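PDB 6IYR: type I modular polyketide synthase from Streptomyces albus subsp. albus, which probably selects and loads malonyl-type extender units, supplied as coenzyme A thioesters, during polyketide chain extension in salinomycin biosynthesis. Local coordinates for residues L233-L244 with S336-R344; I217-A227 with Y368-F379. All coordinates share one frame; numbering follows the deposited sequence.

Contact 2 is buried, its centre about 14 Å from the centre of the chain, whereas contact 1 sits nearer the surface, its centre about 22 Å from the centre of the chain. The two are joined: helix 222-230 of contact 2 is followed in the chain by helix 235-248 of contact 1, and W369 of contact 2 touches both V241 and I341 of contact 1. Their chemistry follows their place. In 233-244 with 336-344, aliphatic side chains cover the inner side while a carboxylate, a water and an arginine work at the outer one. In 217-227 with 368-379, buried polar groups are matched by one another and by neighbouring residues, and aromatic rings fill the rest.

Contact 1: L233-L244 with S336-R344; sequences LSLGDAAKVSAL and SALSGIAPR
The guanidinium of R344 lies flat over the backbone of L233 and S234: one face covers S234 N, 3.7 Å above the plane and over its centre, with L233 C nearer the rim. The bend at chi2 (-122°) turns the arginine back over this turn, where its NE also bonds G231 O. The other flat group, the D237 carboxylate, takes the N-H of A342 on OD2 at 2.9 Å; the bond is nearly straight at the hydrogen (168°), yet the donor stands above the carboxylate plane. A water gives OD2 a second bond, donates to A342 O and accepts from S234 N, so this short acidic side chain binds the loop directly and through solvent. S234 OG caps the helix by accepting from D237 N at 3.1 Å. Deeper in, branched residues suit the oil-like side: I341 CD1 meets V241 CG2 at 3.8 Å, L338 CD1 meets L244 CB at 3.9 Å, and L233 CD2 lies beside P343. Here the chain leaving helix 331-337 through a type I turn (L338 to I341) runs in the opposite direction along the serine-capped N-terminal half of helix 235-248 of the acyltransferase domain, and W369 of helix 366-374 touches L233, V241 and I341.

Contact 2: I217-A227 with Y368-F379; sequences IGHSQGEIAAA and YWYRNLRNTVRF. With PO4 (phosphate ion), chain B.
E223 and Y368 meet at about a right angle, but the carboxylate and phenol planes are only 15° apart, and OE1 lies at the ring's edge, near its plane. Y368 OH donates to E223 OE1 at 2.6 Å, on the syn side, and also bonds S352. N372 slides past E223 in the opposite direction, and N372 ND2 gives E223 OE1 a second bond of 2.9 Å from above the carboxylate plane. With CG anti to the backbone N (chi1 173°), N372 ND2 also reaches S220 O at 3.2 Å, from the face opposite to E223 N. An amide suits this place because one NH2 serves two acceptors, while its OD1 accepts from R245. The edge of W369 faces A227 CB and E223 CB, the latter 3.7 Å from W369 CZ3; I224 CG1 also packs against CZ3. At the start of the turn, V377 CG1 stands over the centre of the H219 ring, a CH-pi contact at 3.5 Å, only 3° off the normal; H219 NE2 bonds N285. F379 and I217 cross at about a right angle, CE1 against I217 CD1. Q221 N donates to O3 of a phosphate ion, probably from the crystallisation liquor, whose modelled position is doubtful; S220 OG bonds H323. The strand, type II' turn and helix, with G218, S220 and G222 in a GxSxG pattern, are consistent with the nucleophile elbow of acyltransferases, S220 being the probable nucleophile.

Contact 1: L233-L244 with S336-R344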
loop_
_atom_site.group_PDB
_atom_site.type_symbol
_atom_site.label_atom_id
_atom_site.label_comp_id
_atom_site.label_asym_id
_atom_site.label_seq_id
_atom_site.Cartn_x
_atom_site.Cartn_y
_atom_site.Cartn_z
ATOM N N LEU A 233 14.382 5.875 -9.985
ATOM C CA LEU A 233 15.596 5.086 -9.784
ATOM C C LEU A 233 15.437 3.776 -10.500
ATOM O O LEU A 233 14.316 3.241 -10.558
ATOM C CB LEU A 233 15.831 4.772 -8.293
ATOM C CG LEU A 233 16.085 5.963 -7.350
ATOM C CD1 LEU A 233 16.032 5.532 -5.879
ATOM C CD2 LEU A 233 17.435 6.573 -7.666
ATOM N N SER A 234 16.567 3.231 -10.957
ATOM C CA SER A 234 16.608 1.880 -11.447
ATOM C C SER A 234 16.344 0.993 -10.275
ATOM O O SER A 234 16.595 1.380 -9.126
ATOM C CB SER A 234 17.980 1.523 -12.043
ATOM O OG SER A 234 19.035 1.618 -11.082
ATOM N N LEU A 235 16.046 -0.259 -10.574
ATOM C CA LEU A 235 15.771 -1.223 -9.525
ATOM C C LEU A 235 17.030 -1.425 -8.701
ATOM O O LEU A 235 16.962 -1.570 -7.496
ATOM C CB LEU A 235 15.378 -2.559 -10.128
ATOM C CG LEU A 235 14.143 -3.309 -9.644
ATOM C CD1 LEU A 235 14.425 -4.783 -9.442
ATOM C CD2 LEU A 235 13.437 -2.706 -8.460
ATOM N N GLY A 236 18.172 -1.507 -9.375
ATOM C CA GLY A 236 19.459 -1.654 -8.695
ATOM C C GLY A 236 19.752 -0.532 -7.694
ATOM O O GLY A 236 20.281 -0.772 -6.604
ATOM N N ASP A 237 19.547 0.696 -8.141
ATOM C CA ASP A 237 19.735 1.867 -7.306
ATOM C C ASP A 237 18.718 1.949 -6.167
ATOM O O ASP A 237 19.085 2.322 -5.067
ATOM C CB ASP A 237 19.708 3.147 -8.123
ATOM C CG ASP A 237 21.071 3.421 -8.838
ATOM O OD1 ASP A 237 22.074 2.742 -8.529
ATOM O OD2 ASP A 237 21.142 4.405 -9.591
ATOM N N ALA A 238 17.450 1.655 -6.436
ATOM C CA ALA A 238 16.449 1.669 -5.378
ATOM C C ALA A 238 16.758 0.602 -4.322
ATOM O O ALA A 238 16.703 0.880 -3.148
ATOM C CB ALA A 238 15.043 1.529 -5.954
ATOM N N ALA A 239 17.294 -0.537 -4.740
ATOM C CA ALA A 239 17.652 -1.577 -3.817
ATOM C C ALA A 239 18.829 -1.158 -2.964
ATOM O O ALA A 239 18.960 -1.562 -1.815
ATOM C CB ALA A 239 18.008 -2.844 -4.572
ATOM N N LYS A 240 19.812 -0.535 -3.590
ATOM C CA LYS A 240 20.916 -0.023 -2.845
ATOM C C LYS A 240 20.431 0.993 -1.766
ATOM O O LYS A 240 20.785 0.866 -0.608
ATOM C CB LYS A 240 21.919 0.602 -3.803
ATOM C CG LYS A 240 23.157 1.169 -3.157
ATOM C CD LYS A 240 23.990 1.857 -4.251
ATOM C CE LYS A 240 25.432 2.060 -3.838
ATOM N NZ LYS A 240 26.305 2.296 -5.017
ATOM N N VAL A 241 19.624 1.972 -2.145
ATOM C CA VAL A 241 19.097 2.937 -1.159
ATOM C C VAL A 241 18.366 2.217 -0.037
ATOM O O VAL A 241 18.657 2.459 1.138
ATOM C CB VAL A 241 18.174 3.977 -1.793
ATOM C CG1 VAL A 241 17.581 4.915 -0.743
ATOM C CG2 VAL A 241 18.944 4.819 -2.808
ATOM N N SER A 242 17.610 1.172 -0.389
ATOM C CA SER A 242 16.791 0.495 0.598
ATOM C C SER A 242 17.672 -0.230 1.595
ATOM O O SER A 242 17.511 -0.070 2.801
ATOM C CB SER A 242 15.814 -0.494 -0.055
ATOM O OG SER A 242 15.121 -1.206 0.968
ATOM N N ALA A 243 18.630 -0.980 1.074
ATOM C CA ALA A 243 19.430 -1.853 1.869
ATOM C C ALA A 243 20.443 -1.069 2.693
ATOM O O ALA A 243 20.741 -1.420 3.836
ATOM C CB ALA A 243 20.141 -2.837 0.981
ATOM N N LEU A 244 21.031 -0.055 2.086
ATOM C CA LEU A 244 22.168 0.629 2.715
ATOM C C LEU A 244 21.661 1.699 3.694
ATOM O O LEU A 244 22.234 1.939 4.758
ATOM C CB LEU A 244 23.060 1.248 1.624
ATOM C CG LEU A 244 24.272 0.432 1.180
ATOM C CD1 LEU A 244 24.171 -1.072 1.308
ATOM C CD2 LEU A 244 24.858 0.843 -0.155
ATOM N N SER A 336 27.379 9.186 2.166
ATOM C CA SER A 336 28.499 8.530 1.516
ATOM C C SER A 336 28.108 7.175 0.870
ATOM O O SER A 336 28.502 6.883 -0.269
ATOM C CB SER A 336 29.619 8.343 2.513
ATOM O OG SER A 336 30.633 7.569 1.961
ATOM N N ALA A 337 27.311 6.377 1.580
ATOM C CA ALA A 337 26.856 5.074 1.070
ATOM C C ALA A 337 26.162 5.215 -0.294
ATOM O O ALA A 337 26.260 4.337 -1.137
ATOM C CB ALA A 337 25.894 4.426 2.065
ATOM N N LEU A 338 25.374 6.263 -0.437
ATOM C CA LEU A 338 24.542 6.477 -1.608
ATOM C C LEU A 338 25.088 7.505 -2.624
ATOM O O LEU A 338 24.356 7.965 -3.500
ATOM C CB LEU A 338 23.186 7.001 -1.152
ATOM C CG LEU A 338 22.150 6.006 -0.653
ATOM C CD1 LEU A 338 22.694 4.641 -0.309
ATOM C CD2 LEU A 338 21.373 6.618 0.466
ATOM N N SER A 339 26.355 7.860 -2.538
ATOM C CA SER A 339 26.879 8.890 -3.434
ATOM C C SER A 339 26.795 8.464 -4.905
ATOM O O SER A 339 26.779 9.312 -5.788
ATOM C CB SER A 339 28.330 9.215 -3.097
ATOM O OG SER A 339 29.119 8.065 -3.335
ATOM N N GLY A 340 26.783 7.160 -5.163
ATOM C CA GLY A 340 26.899 6.665 -6.529
ATOM C C GLY A 340 25.606 6.466 -7.298
ATOM O O GLY A 340 25.648 6.150 -8.472
ATOM N N ILE A 341 24.443 6.625 -6.675
ATOM C CA ILE A 341 23.215 6.353 -7.415
ATOM C C ILE A 341 23.030 7.388 -8.527
ATOM O O ILE A 341 23.518 8.505 -8.415
ATOM C CB ILE A 341 21.965 6.308 -6.493
ATOM C CG1 ILE A 341 21.783 7.626 -5.741
ATOM C CG2 ILE A 341 22.110 5.187 -5.477
ATOM C CD1 ILE A 341 20.527 7.661 -4.866
ATOM N N ALA A 342 22.186 7.058 -9.500
ATOM C CA ALA A 342 21.903 7.924 -10.636
ATOM C C ALA A 342 20.404 8.098 -10.832
ATOM O O ALA A 342 19.791 7.422 -11.659
ATOM C CB ALA A 342 22.528 7.347 -11.911
ATOM N N PRO A 343 19.810 9.071 -10.134
ATOM C CA PRO A 343 18.398 9.215 -10.311
ATOM C C PRO A 343 18.096 9.776 -11.689
ATOM O O PRO A 343 18.904 10.480 -12.250
ATOM C CB PRO A 343 18.002 10.223 -9.229
ATOM C CG PRO A 343 19.242 10.906 -8.848
ATOM C CD PRO A 343 20.327 9.917 -9.051
ATOM N N ARG A 344 16.877 9.616 -12.146
ATOM C CA ARG A 344 16.562 10.025 -13.482
ATOM C C ARG A 344 15.104 10.345 -13.528
ATOM O O ARG A 344 14.451 10.361 -12.488
ATOM C CB ARG A 344 16.929 8.914 -14.440
ATOM C CG ARG A 344 16.020 7.716 -14.335
ATOM C CD ARG A 344 16.800 6.478 -14.002
ATOM N NE ARG A 344 15.974 5.288 -14.184
ATOM C CZ ARG A 344 16.452 4.101 -14.547
ATOM N NH1 ARG A 344 15.636 3.064 -14.685
ATOM N NH2 ARG A 344 17.754 3.932 -14.702
HETATM O O HOH W 1 18.900 5.035 -10.940
#

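Contact 2: I217-A227 with Y368-F379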
loop_
_atom_site.group_PDB
_atom_site.type_symbol
_atom_site.label_atom_id
_atom_site.label_comp_id
_atom_site.label_asym_id
_atom_site.label_seq_id
_atom_site.Cartn_x
_atom_site.Cartn_y
_atom_site.Cartn_z
ATOM N N ILE A 217 2.816 7.987 -4.193
ATOM C CA ILE A 217 3.164 8.657 -2.966
ATOM C C ILE A 217 3.753 7.621 -2.031
ATOM O O ILE A 217 3.325 6.486 -1.982
ATOM C CB ILE A 217 2.035 9.461 -2.306
ATOM C CG1 ILE A 217 0.832 8.593 -2.006
ATOM C CG2 ILE A 217 1.666 10.667 -3.142
ATOM C CD1 ILE A 217 -0.220 9.351 -1.247
ATOM N N GLY A 218 4.758 8.045 -1.302
ATOM C CA GLY A 218 5.473 7.160 -0.397
ATOM C C GLY A 218 5.568 7.790 0.981
ATOM O O GLY A 218 5.431 9.026 1.148
ATOM N N HIS A 219 5.676 6.925 1.980
ATOM C CA HIS A 219 5.717 7.338 3.361
ATOM C C HIS A 219 7.048 6.842 3.935
ATOM O O HIS A 219 7.326 5.665 3.991
ATOM C CB HIS A 219 4.508 6.785 4.125
ATOM C CG HIS A 219 4.321 7.384 5.481
ATOM N ND1 HIS A 219 5.249 7.234 6.482
ATOM C CD2 HIS A 219 3.269 8.025 6.035
ATOM C CE1 HIS A 219 4.819 7.846 7.568
ATOM N NE2 HIS A 219 3.616 8.330 7.326
ATOM N N SER A 220 7.923 7.773 4.264
ATOM C CA SER A 220 9.281 7.427 4.657
ATOM C C SER A 220 9.943 6.479 3.659
ATOM O O SER A 220 10.133 6.841 2.491
ATOM C CB SER A 220 9.293 6.823 6.084
ATOM O OG SER A 220 10.616 6.858 6.629
ATOM N N GLN A 221 10.454 5.357 4.155
ATOM C CA GLN A 221 11.096 4.328 3.333
ATOM C C GLN A 221 10.234 3.968 2.137
ATOM O O GLN A 221 10.738 3.473 1.139
ATOM C CB GLN A 221 11.356 3.054 4.160
ATOM C CG GLN A 221 10.093 2.500 4.836
ATOM C CD GLN A 221 10.365 1.473 5.940
ATOM O OE1 GLN A 221 10.474 1.823 7.135
ATOM N NE2 GLN A 221 10.307 0.182 5.564
ATOM N N GLY A 222 8.932 4.202 2.251
ATOM C CA GLY A 222 8.037 3.853 1.188
ATOM C C GLY A 222 8.363 4.605 -0.086
ATOM O O GLY A 222 8.084 4.117 -1.167
ATOM N N GLU A 223 8.980 5.772 0.045
ATOM C CA GLU A 223 9.344 6.593 -1.121
ATOM C C GLU A 223 10.342 5.901 -1.998
ATOM O O GLU A 223 10.341 6.110 -3.214
ATOM C CB GLU A 223 9.863 7.980 -0.722
ATOM C CG GLU A 223 8.795 8.956 -0.345
ATOM C CD GLU A 223 9.206 10.394 -0.554
ATOM O OE1 GLU A 223 10.399 10.701 -0.378
ATOM O OE2 GLU A 223 8.307 11.223 -0.815
ATOM N N ILE A 224 11.108 4.979 -1.403
ATOM C CA ILE A 224 12.118 4.212 -2.117
ATOM C C ILE A 224 11.460 3.224 -3.082
ATOM O O ILE A 224 11.994 2.945 -4.156
ATOM C CB ILE A 224 13.093 3.474 -1.168
ATOM C CG1 ILE A 224 13.710 4.441 -0.145
ATOM C CG2 ILE A 224 14.236 2.848 -1.915
ATOM C CD1 ILE A 224 14.522 3.741 0.919
ATOM N N ALA A 225 10.366 2.612 -2.636
ATOM C CA ALA A 225 9.608 1.718 -3.487
ATOM C C ALA A 225 8.901 2.528 -4.567
ATOM O O ALA A 225 8.901 2.134 -5.732
ATOM C CB ALA A 225 8.591 0.932 -2.669
ATOM N N ALA A 226 8.330 3.655 -4.156
ATOM C CA ALA A 226 7.638 4.565 -5.044
ATOM C C ALA A 226 8.559 5.075 -6.160
ATOM O O ALA A 226 8.132 5.204 -7.318
ATOM C CB ALA A 226 7.065 5.714 -4.261
ATOM N N ALA A 227 9.835 5.251 -5.839
ATOM C CA ALA A 227 10.780 5.798 -6.802
ATOM C C ALA A 227 11.114 4.746 -7.830
ATOM O O ALA A 227 11.333 5.038 -9.006
ATOM C CB ALA A 227 12.043 6.264 -6.095
ATOM N N TYR A 368 18.589 13.875 -0.994
ATOM C CA TYR A 368 17.153 13.625 -0.880
ATOM C C TYR A 368 16.868 12.485 0.107
ATOM O O TYR A 368 15.967 12.586 0.914
ATOM C CB TYR A 368 16.512 13.287 -2.232
ATOM C CG TYR A 368 15.022 13.167 -2.143
ATOM C CD1 TYR A 368 14.220 14.281 -2.269
ATOM C CD2 TYR A 368 14.416 11.954 -1.837
ATOM C CE1 TYR A 368 12.849 14.180 -2.162
ATOM C CE2 TYR A 368 13.044 11.853 -1.659
ATOM C CZ TYR A 368 12.262 12.966 -1.814
ATOM O OH TYR A 368 10.882 12.886 -1.677
ATOM N N TRP A 369 17.550 11.370 -0.054
ATOM C CA TRP A 369 17.252 10.191 0.748
ATOM C C TRP A 369 17.612 10.454 2.202
ATOM O O TRP A 369 16.855 10.069 3.090
ATOM C CB TRP A 369 17.906 8.912 0.182
ATOM C CG TRP A 369 17.315 8.550 -1.133
ATOM C CD1 TRP A 369 17.928 8.612 -2.339
ATOM C CD2 TRP A 369 15.909 8.346 -1.411
ATOM N NE1 TRP A 369 17.016 8.460 -3.346
ATOM C CE2 TRP A 369 15.767 8.291 -2.804
ATOM C CE3 TRP A 369 14.774 8.166 -0.607
ATOM C CZ2 TRP A 369 14.544 8.039 -3.422
ATOM C CZ3 TRP A 369 13.536 8.001 -1.217
ATOM C CH2 TRP A 369 13.443 7.871 -2.616
ATOM N N TYR A 370 18.687 11.212 2.456
ATOM C CA TYR A 370 18.898 11.714 3.805
ATOM C C TYR A 370 17.777 12.599 4.317
ATOM O O TYR A 370 17.352 12.472 5.480
ATOM C CB TYR A 370 20.235 12.437 3.989
ATOM C CG TYR A 370 20.393 12.973 5.391
ATOM C CD1 TYR A 370 20.596 12.119 6.436
ATOM C CD2 TYR A 370 20.179 14.314 5.680
ATOM C CE1 TYR A 370 20.691 12.584 7.737
ATOM C CE2 TYR A 370 20.243 14.789 6.985
ATOM C CZ TYR A 370 20.486 13.894 8.016
ATOM O OH TYR A 370 20.578 14.334 9.312
ATOM N N ARG A 371 17.352 13.562 3.513
ATOM C CA ARG A 371 16.257 14.407 3.937
ATOM C C ARG A 371 15.018 13.647 4.286
ATOM O O ARG A 371 14.225 14.112 5.109
ATOM C CB ARG A 371 15.881 15.436 2.882
ATOM C CG ARG A 371 16.611 16.759 3.019
ATOM C CD ARG A 371 16.047 17.799 2.056
ATOM N NE ARG A 371 17.054 18.808 1.748
ATOM C CZ ARG A 371 17.884 18.772 0.707
ATOM N NH1 ARG A 371 18.782 19.743 0.553
ATOM N NH2 ARG A 371 17.803 17.790 -0.192
ATOM N N ASN A 372 14.714 12.668 3.449
ATOM C CA ASN A 372 13.545 11.808 3.654
ATOM C C ASN A 372 13.585 11.219 5.062
ATOM O O ASN A 372 12.613 11.313 5.793
ATOM C CB ASN A 372 13.574 10.676 2.643
ATOM C CG ASN A 372 12.498 9.639 2.889
ATOM O OD1 ASN A 372 12.681 8.722 3.699
ATOM N ND2 ASN A 372 11.408 9.721 2.119
ATOM N N LEU A 373 14.741 10.677 5.439
ATOM C CA LEU A 373 14.934 10.064 6.771
ATOM C C LEU A 373 14.893 11.078 7.909
ATOM O O LEU A 373 14.354 10.807 8.982
ATOM C CB LEU A 373 16.247 9.284 6.793
ATOM C CG LEU A 373 16.522 8.404 8.013
ATOM C CD1 LEU A 373 15.452 7.326 8.178
ATOM C CD2 LEU A 373 17.888 7.774 7.786
ATOM N N ARG A 374 15.398 12.270 7.643
ATOM C CA ARG A 374 15.572 13.280 8.669
ATOM C C ARG A 374 14.327 14.084 8.947
ATOM O O ARG A 374 14.089 14.518 10.073
ATOM C CB ARG A 374 16.723 14.220 8.283
ATOM C CG ARG A 374 16.873 15.415 9.216
ATOM C CD ARG A 374 17.336 14.990 10.600
ATOM N NE ARG A 374 17.493 16.138 11.517
ATOM C CZ ARG A 374 16.504 16.674 12.218
ATOM N NH1 ARG A 374 15.247 16.292 12.033
ATOM N NH2 ARG A 374 16.763 17.604 13.119
ATOM N N ASN A 375 13.484 14.264 7.953
ATOM C CA ASN A 375 12.410 15.217 8.078
ATOM C C ASN A 375 11.018 14.617 8.211
ATOM O O ASN A 375 10.801 13.485 7.841
ATOM C CB ASN A 375 12.466 16.160 6.896
ATOM C CG ASN A 375 13.627 17.126 7.025
ATOM O OD1 ASN A 375 13.566 18.059 7.820
ATOM N ND2 ASN A 375 14.736 16.735 6.511
ATOM N N THR A 376 10.070 15.459 8.581
ATOM C CA THR A 376 8.682 15.075 8.773
ATOM C C THR A 376 8.070 14.517 7.475
ATOM O O THR A 376 8.330 15.002 6.397
ATOM C CB THR A 376 7.852 16.292 9.243
ATOM O OG1 THR A 376 8.404 16.824 10.435
ATOM C CG2 THR A 376 6.422 15.947 9.504
ATOM N N VAL A 377 7.278 13.468 7.602
ATOM C CA VAL A 377 6.620 12.899 6.458
ATOM C C VAL A 377 5.300 13.636 6.343
ATOM O O VAL A 377 4.426 13.482 7.168
ATOM C CB VAL A 377 6.347 11.405 6.667
ATOM C CG1 VAL A 377 5.530 10.840 5.525
ATOM C CG2 VAL A 377 7.632 10.638 6.866
ATOM N N ARG A 378 5.169 14.457 5.316
ATOM C CA ARG A 378 3.945 15.216 5.112
ATOM C C ARG A 378 2.927 14.451 4.267
ATOM O O ARG A 378 2.595 14.847 3.166
ATOM C CB ARG A 378 4.274 16.564 4.497
ATOM C CG ARG A 378 5.491 17.202 5.122
ATOM C CD ARG A 378 5.589 18.687 4.850
ATOM N NE ARG A 378 6.820 19.226 5.416
ATOM C CZ ARG A 378 6.928 19.749 6.634
ATOM N NH1 ARG A 378 8.101 20.196 7.051
ATOM N NH2 ARG A 378 5.866 19.827 7.421
ATOM N N PHE A 379 2.454 13.342 4.806
ATOM C CA PHE A 379 1.515 12.490 4.110
ATOM C C PHE A 379 0.151 13.105 3.862
ATOM O O PHE A 379 -0.329 13.095 2.747
ATOM C CB PHE A 379 1.399 11.155 4.821
ATOM C CG PHE A 379 0.616 10.143 4.071
ATOM C CD1 PHE A 379 1.154 9.510 2.979
ATOM C CD2 PHE A 379 -0.652 9.812 4.470
ATOM C CE1 PHE A 379 0.437 8.571 2.289
ATOM C CE2 PHE A 379 -1.375 8.876 3.783
ATOM C CZ PHE A 379 -0.829 8.256 2.697
HETATM P P PO4 B . 11.054 4.491 8.447
HETATM O O1 PO4 B . 10.109 3.453 9.017
HETATM O O2 PO4 B . 12.563 4.382 8.729
HETATM O O3 PO4 B . 10.835 4.354 6.949
HETATM O O4 PO4 B . 10.627 5.792 9.073
#